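Local coordinates for 3-keto-5-aminohexanoate cleavage protein (Archaeoglobus fulgidus, PDB 3LOT) that probably cleaves 3-keto-5-aminohexanoate or a related beta-keto acid with the help of a bound zinc ion, at residues 69-83 / 300-314. Sequence-based numbering, arbitrary orientation.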
loop_
_atom_site.group_PDB
_atom_site.type_symbol
_atom_site.label_atom_id
_atom_site.label_comp_id
_atom_site.label_asym_id
_atom_site.label_seq_id
_atom_site.Cartn_x
_atom_site.Cartn_y
_atom_site.Cartn_z
ATOM N N ARG D 69 -14.928 40.761 -5.032
ATOM C CA ARG D 69 -16.349 41.088 -4.903
ATOM C C ARG D 69 -16.949 41.264 -6.297
ATOM O O ARG D 69 -18.035 40.730 -6.592
ATOM C CB ARG D 69 -16.597 42.301 -4.029
ATOM C CG ARG D 69 -18.096 42.466 -3.715
ATOM C CD ARG D 69 -18.399 43.678 -2.918
ATOM N NE ARG D 69 -17.492 43.886 -1.796
ATOM C CZ ARG D 69 -17.588 43.294 -0.610
ATOM N NH1 ARG D 69 -18.547 42.395 -0.355
ATOM N NH2 ARG D 69 -16.708 43.598 0.343
ATOM N N TYR D 70 -16.219 41.971 -7.152
ATOM C CA TYR D 70 -16.653 42.182 -8.518
ATOM C C TYR D 70 -16.806 40.870 -9.278
ATOM O O TYR D 70 -17.853 40.633 -9.880
ATOM C CB TYR D 70 -15.703 43.143 -9.249
ATOM C CG TYR D 70 -16.034 43.345 -10.695
ATOM C CD1 TYR D 70 -16.941 44.341 -11.104
ATOM C CD2 TYR D 70 -15.443 42.556 -11.659
ATOM C CE1 TYR D 70 -17.238 44.519 -12.468
ATOM C CE2 TYR D 70 -15.730 42.699 -12.980
ATOM C CZ TYR D 70 -16.633 43.665 -13.398
ATOM O OH TYR D 70 -16.873 43.794 -14.750
ATOM N N ILE D 71 -15.761 40.045 -9.277
ATOM C CA ILE D 71 -15.762 38.769 -9.998
ATOM C C ILE D 71 -16.914 37.857 -9.552
ATOM O O ILE D 71 -17.690 37.339 -10.366
ATOM C CB ILE D 71 -14.438 38.009 -9.805
ATOM C CG1 ILE D 71 -13.289 38.808 -10.421
ATOM C CG2 ILE D 71 -14.506 36.642 -10.445
ATOM C CD1 ILE D 71 -11.926 38.239 -10.178
ATOM N N CYS D 72 -17.089 37.741 -8.247
ATOM C CA CYS D 72 -18.101 36.810 -7.711
ATOM C C CYS D 72 -19.501 37.310 -7.989
ATOM O O CYS D 72 -20.374 36.536 -8.366
ATOM C CB CYS D 72 -17.872 36.557 -6.224
ATOM S SG CYS D 72 -16.328 35.705 -5.981
ATOM N N ARG D 73 -19.710 38.618 -7.856
ATOM C CA ARG D 73 -21.018 39.176 -8.110
ATOM C C ARG D 73 -21.426 38.988 -9.572
ATOM O O ARG D 73 -22.566 38.645 -9.877
ATOM C CB ARG D 73 -21.057 40.672 -7.757
ATOM C CG ARG D 73 -22.431 41.323 -8.019
ATOM C CD ARG D 73 -22.472 42.813 -7.600
ATOM N NE ARG D 73 -21.331 43.554 -8.152
ATOM C CZ ARG D 73 -20.385 44.177 -7.441
ATOM N NH1 ARG D 73 -20.414 44.220 -6.113
ATOM N NH2 ARG D 73 -19.405 44.812 -8.086
ATOM N N GLU D 74 -20.485 39.225 -10.471
ATOM C CA GLU D 74 -20.744 39.101 -11.898
ATOM C C GLU D 74 -20.967 37.662 -12.316
ATOM O O GLU D 74 -21.803 37.410 -13.186
ATOM C CB GLU D 74 -19.594 39.734 -12.704
ATOM C CG GLU D 74 -19.512 41.267 -12.550
ATOM C CD GLU D 74 -20.585 41.989 -13.358
ATOM O OE1 GLU D 74 -20.667 41.746 -14.571
ATOM O OE2 GLU D 74 -21.337 42.793 -12.794
ATOM N N ILE D 75 -20.226 36.708 -11.735
ATOM C CA ILE D 75 -20.502 35.289 -12.033
ATOM C C ILE D 75 -21.941 34.963 -11.574
ATOM O O ILE D 75 -22.766 34.367 -12.329
ATOM C CB ILE D 75 -19.509 34.309 -11.364
ATOM C CG1 ILE D 75 -18.090 34.483 -11.922
ATOM C CG2 ILE D 75 -19.951 32.841 -11.629
ATOM C CD1 ILE D 75 -16.994 33.855 -11.042
ATOM N N LYS D 76 -22.269 35.383 -10.356
ATOM C CA LYS D 76 -23.608 35.071 -9.766
ATOM C C LYS D 76 -24.784 35.644 -10.591
ATOM O O LYS D 76 -25.829 35.022 -10.672
ATOM C CB LYS D 76 -23.663 35.547 -8.306
ATOM C CG LYS D 76 -24.968 35.324 -7.556
ATOM C CD LYS D 76 -24.775 35.805 -6.131
ATOM C CE LYS D 76 -26.049 35.971 -5.364
ATOM N NZ LYS D 76 -26.826 37.049 -5.978
ATOM N N LYS D 77 -24.593 36.813 -11.204
ATOM C CA LYS D 77 -25.585 37.350 -12.132
ATOM C C LYS D 77 -25.911 36.413 -13.283
ATOM O O LYS D 77 -27.053 36.355 -13.720
ATOM C CB LYS D 77 -25.111 38.659 -12.751
ATOM C CG LYS D 77 -25.306 39.845 -11.859
ATOM C CD LYS D 77 -24.823 41.104 -12.577
ATOM C CE LYS D 77 -24.591 42.213 -11.579
ATOM N NZ LYS D 77 -24.090 43.422 -12.273
ATOM N N GLN D 78 -24.899 35.729 -13.806
ATOM C CA GLN D 78 -25.067 34.875 -14.973
ATOM C C GLN D 78 -25.300 33.396 -14.646
ATOM O O GLN D 78 -25.846 32.661 -15.476
ATOM C CB GLN D 78 -23.840 34.972 -15.870
ATOM C CG GLN D 78 -23.600 36.371 -16.399
ATOM C CD GLN D 78 -22.499 36.361 -17.397
ATOM O OE1 GLN D 78 -22.504 35.552 -18.291
ATOM N NE2 GLN D 78 -21.527 37.242 -17.235
ATOM N N SER D 79 -24.906 32.938 -13.462
ATOM C CA SER D 79 -24.894 31.499 -13.225
ATOM C C SER D 79 -25.200 31.137 -11.790
ATOM O O SER D 79 -24.886 31.910 -10.882
ATOM C CB SER D 79 -23.514 30.952 -13.630
ATOM O OG SER D 79 -23.415 29.576 -13.304
ATOM N N ASP D 80 -25.816 29.967 -11.586
ATOM C CA ASP D 80 -26.032 29.417 -10.239
ATOM C C ASP D 80 -24.867 28.540 -9.741
ATOM O O ASP D 80 -24.946 27.924 -8.688
ATOM C CB ASP D 80 -27.392 28.689 -10.112
ATOM C CG ASP D 80 -27.482 27.408 -10.906
ATOM O OD1 ASP D 80 -26.626 27.173 -11.769
ATOM O OD2 ASP D 80 -28.451 26.619 -10.675
ATOM N N VAL D 81 -23.799 28.487 -10.518
ATOM C CA VAL D 81 -22.602 27.761 -10.126
ATOM C C VAL D 81 -22.174 28.073 -8.703
ATOM O O VAL D 81 -22.310 29.220 -8.236
ATOM C CB VAL D 81 -21.423 28.076 -11.092
ATOM C CG1 VAL D 81 -20.916 29.509 -10.897
ATOM C CG2 VAL D 81 -20.297 27.036 -10.932
ATOM N N VAL D 82 -21.669 27.053 -7.998
ATOM C CA VAL D 82 -21.090 27.266 -6.675
ATOM C C VAL D 82 -19.723 27.979 -6.838
ATOM O O VAL D 82 -18.850 27.538 -7.592
ATOM C CB VAL D 82 -20.967 25.939 -5.856
ATOM C CG1 VAL D 82 -20.335 26.183 -4.481
ATOM C CG2 VAL D 82 -22.369 25.272 -5.669
ATOM N N ILE D 83 -19.591 29.123 -6.178
ATOM C CA ILE D 83 -18.403 29.965 -6.297
ATOM C C ILE D 83 -17.518 29.740 -5.077
ATOM O O ILE D 83 -17.845 30.153 -3.930
ATOM C CB ILE D 83 -18.774 31.468 -6.424
ATOM C CG1 ILE D 83 -19.719 31.700 -7.638
ATOM C CG2 ILE D 83 -17.468 32.279 -6.461
ATOM C CD1 ILE D 83 -20.466 33.049 -7.657
ATOM N N VAL D 300 -24.335 19.945 -6.075
ATOM C CA VAL D 300 -23.145 20.235 -5.332
ATOM C C VAL D 300 -23.534 20.777 -3.932
ATOM O O VAL D 300 -23.010 20.347 -2.880
ATOM C CB VAL D 300 -22.226 21.246 -6.082
ATOM C CG1 VAL D 300 -21.155 21.823 -5.089
ATOM C CG2 VAL D 300 -21.560 20.561 -7.338
ATOM N N ARG D 301 -24.454 21.733 -3.909
ATOM C CA ARG D 301 -24.903 22.298 -2.648
ATOM C C ARG D 301 -25.469 21.218 -1.698
ATOM O O ARG D 301 -25.206 21.247 -0.486
ATOM C CB ARG D 301 -25.938 23.398 -2.916
ATOM C CG ARG D 301 -25.322 24.655 -3.492
ATOM C CD ARG D 301 -26.350 25.807 -3.717
ATOM N NE ARG D 301 -25.574 26.920 -4.255
ATOM C CZ ARG D 301 -25.407 27.187 -5.543
ATOM N NH1 ARG D 301 -26.086 26.552 -6.477
ATOM N NH2 ARG D 301 -24.625 28.188 -5.890
ATOM N N GLU D 302 -26.230 20.271 -2.232
ATOM C CA GLU D 302 -26.865 19.243 -1.389
ATOM C C GLU D 302 -25.805 18.239 -0.958
ATOM O O GLU D 302 -25.821 17.765 0.183
ATOM C CB GLU D 302 -28.033 18.573 -2.133
ATOM C CG GLU D 302 -28.860 17.569 -1.304
ATOM C CD GLU D 302 -28.199 16.186 -1.166
ATOM O OE1 GLU D 302 -27.398 15.812 -2.060
ATOM O OE2 GLU D 302 -28.453 15.479 -0.154
ATOM N N ILE D 303 -24.888 17.909 -1.858
ATOM C CA ILE D 303 -23.839 16.960 -1.539
ATOM C C ILE D 303 -22.919 17.494 -0.453
ATOM O O ILE D 303 -22.676 16.795 0.514
ATOM C CB ILE D 303 -22.992 16.566 -2.769
ATOM C CG1 ILE D 303 -23.839 15.748 -3.761
ATOM C CG2 ILE D 303 -21.749 15.814 -2.336
ATOM C CD1 ILE D 303 -23.179 15.539 -5.125
ATOM N N LEU D 304 -22.458 18.733 -0.562
ATOM C CA LEU D 304 -21.538 19.313 0.447
ATOM C C LEU D 304 -22.242 20.063 1.608
ATOM O O LEU D 304 -21.578 20.530 2.535
ATOM C CB LEU D 304 -20.589 20.253 -0.244
ATOM C CG LEU D 304 -19.815 19.594 -1.387
ATOM C CD1 LEU D 304 -18.902 20.633 -2.066
ATOM C CD2 LEU D 304 -19.010 18.429 -0.826
ATOM N N GLY D 305 -23.561 20.156 1.590
ATOM C CA GLY D 305 -24.304 20.891 2.635
ATOM C C GLY D 305 -24.074 22.395 2.643
ATOM O O GLY D 305 -23.818 22.979 3.681
ATOM N N LEU D 306 -24.150 23.019 1.467
ATOM C CA LEU D 306 -23.818 24.430 1.313
ATOM C C LEU D 306 -25.032 25.301 1.549
ATOM O O LEU D 306 -26.155 24.830 1.430
ATOM C CB LEU D 306 -23.233 24.699 -0.069
ATOM C CG LEU D 306 -21.961 23.918 -0.396
ATOM C CD1 LEU D 306 -21.363 24.416 -1.731
ATOM C CD2 LEU D 306 -21.041 24.112 0.810
ATOM N N LYS D 307 -24.815 26.574 1.849
ATOM C CA LYS D 307 -25.918 27.416 2.368
ATOM C C LYS D 307 -26.908 27.933 1.330
ATOM O O LYS D 307 -28.090 28.251 1.669
ATOM C CB LYS D 307 -25.375 28.552 3.214
ATOM C CG LYS D 307 -24.648 29.680 2.484
ATOM C CD LYS D 307 -23.932 30.549 3.469
ATOM C CE LYS D 307 -22.967 31.505 2.803
ATOM N NZ LYS D 307 -22.319 32.380 3.800
ATOM N N GLY D 308 -26.477 28.010 0.078
ATOM C CA GLY D 308 -27.355 28.507 -0.991
ATOM C C GLY D 308 -26.772 29.693 -1.737
ATOM O O GLY D 308 -26.047 30.512 -1.162
ATOM N N LYS D 309 -27.120 29.806 -3.017
ATOM C CA LYS D 309 -26.473 30.793 -3.925
ATOM C C LYS D 309 -26.726 32.221 -3.507
ATOM O O LYS D 309 -25.891 33.110 -3.717
ATOM C CB LYS D 309 -26.902 30.582 -5.410
ATOM C CG LYS D 309 -28.339 30.966 -5.776
ATOM C CD LYS D 309 -28.719 30.452 -7.182
ATOM C CE LYS D 309 -30.233 30.605 -7.469
ATOM N NZ LYS D 309 -30.797 29.674 -8.543
ATOM N N GLU D 310 -27.884 32.446 -2.915
ATOM C CA GLU D 310 -28.275 33.793 -2.506
ATOM C C GLU D 310 -27.978 34.134 -1.038
ATOM O O GLU D 310 -28.292 35.225 -0.602
ATOM C CB GLU D 310 -29.783 33.980 -2.722
ATOM C CG GLU D 310 -30.232 33.970 -4.177
ATOM C CD GLU D 310 -29.705 35.150 -4.948
ATOM O OE1 GLU D 310 -29.104 36.099 -4.365
ATOM O OE2 GLU D 310 -29.867 35.109 -6.165
ATOM N N ARG D 311 -27.410 33.206 -0.281
ATOM C CA ARG D 311 -27.055 33.492 1.127
ATOM C C ARG D 311 -25.603 33.996 1.279
ATOM O O ARG D 311 -25.054 34.070 2.389
ATOM C CB ARG D 311 -27.371 32.283 2.031
ATOM C CG ARG D 311 -28.858 32.231 2.383
ATOM C CD ARG D 311 -29.330 30.957 3.105
ATOM N NE ARG D 311 -30.787 30.938 3.227
ATOM C CZ ARG D 311 -31.490 31.541 4.198
ATOM N NH1 ARG D 311 -30.875 32.198 5.176
ATOM N NH2 ARG D 311 -32.823 31.464 4.220
ATOM N N VAL D 312 -25.007 34.383 0.157
ATOM C CA VAL D 312 -23.666 34.937 0.137
ATOM C C VAL D 312 -23.794 36.460 0.270
ATOM O O VAL D 312 -24.906 37.025 0.145
ATOM C CB VAL D 312 -22.878 34.476 -1.160
ATOM C CG1 VAL D 312 -22.819 32.987 -1.234
ATOM C CG2 VAL D 312 -23.512 35.023 -2.460
ATOM N N ASN D 313 -22.668 37.123 0.518
ATOM C CA ASN D 313 -22.602 38.593 0.637
ATOM C C ASN D 313 -22.033 39.235 -0.661
ATOM O O ASN D 313 -21.107 40.066 -0.611
ATOM C CB ASN D 313 -21.700 38.923 1.820
ATOM C CG ASN D 313 -22.098 40.167 2.550
ATOM O OD1 ASN D 313 -23.238 40.601 2.482
ATOM N ND2 ASN D 313 -21.140 40.754 3.287
ATOM N N PHE D 314 -22.587 38.839 -1.804
ATOM C CA PHE D 314 -22.274 39.434 -3.115
ATOM C C PHE D 314 -23.367 39.054 -4.150
ATOM O O PHE D 314 -24.318 38.309 -3.827
ATOM C CB PHE D 314 -20.870 38.984 -3.600
ATOM C CG PHE D 314 -20.731 37.492 -3.802
ATOM C CD1 PHE D 314 -21.218 36.873 -4.952
ATOM C CD2 PHE D 314 -20.075 36.709 -2.856
ATOM C CE1 PHE D 314 -21.066 35.487 -5.153
ATOM C CE2 PHE D 314 -19.912 35.342 -3.045
ATOM C CZ PHE D 314 -20.444 34.717 -4.190
ATOM O OXT PHE D 314 -23.351 39.433 -5.357
HETATM O O HOH W 1 -24.692 38.949 -8.403
HETATM O O HOH W 2 -30.150 27.097 -8.733
#
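The ring of the C-terminal residue, Phe314, is held between carbons of two different segments: Cys72 CB stands over the centre of one face, 3.5 Å from the centroid and 11° off the normal, a CH-pi contact, while Val312 CG2 lies 3.4 Å above the other. Phe314 CG sits between its backbone N and carbonyl carbon (chi1 62°), turning the ring in against helix 65-78; Ile83 CD1, from strand 82-85, meets the ring edge, 3.5 Å from Phe314 CE1. Farther along, Lys76 NZ forms a salt bridge with Glu310 OE1 (2.9 Å), met on the syn side but well out of the carboxylate plane. In this TIM-barrel family member, the contact lays the C-terminal tail across helix 65-78 and the start of strand 82-85. From helix 297-304 the extended Arg301 grips a single backbone atom of the loop before that strand, end-on: NH1 and NH2 each lie 2.8 Å from Asp80 O, which is within 2° of the guanidinium plane. Val82 CG2 lies over the centre of one guanidinium face, and Lys309 CB over the opposite face, toward its rim; Asp298 and Glu110 supply salt bridges. A leucine in place of Arg301 would probably leave Asp80 O without both donors and these two carboxylates without their cationic mate. Val82 CG1 also presses on Leu306 CD1, tightly at 3.4 Å.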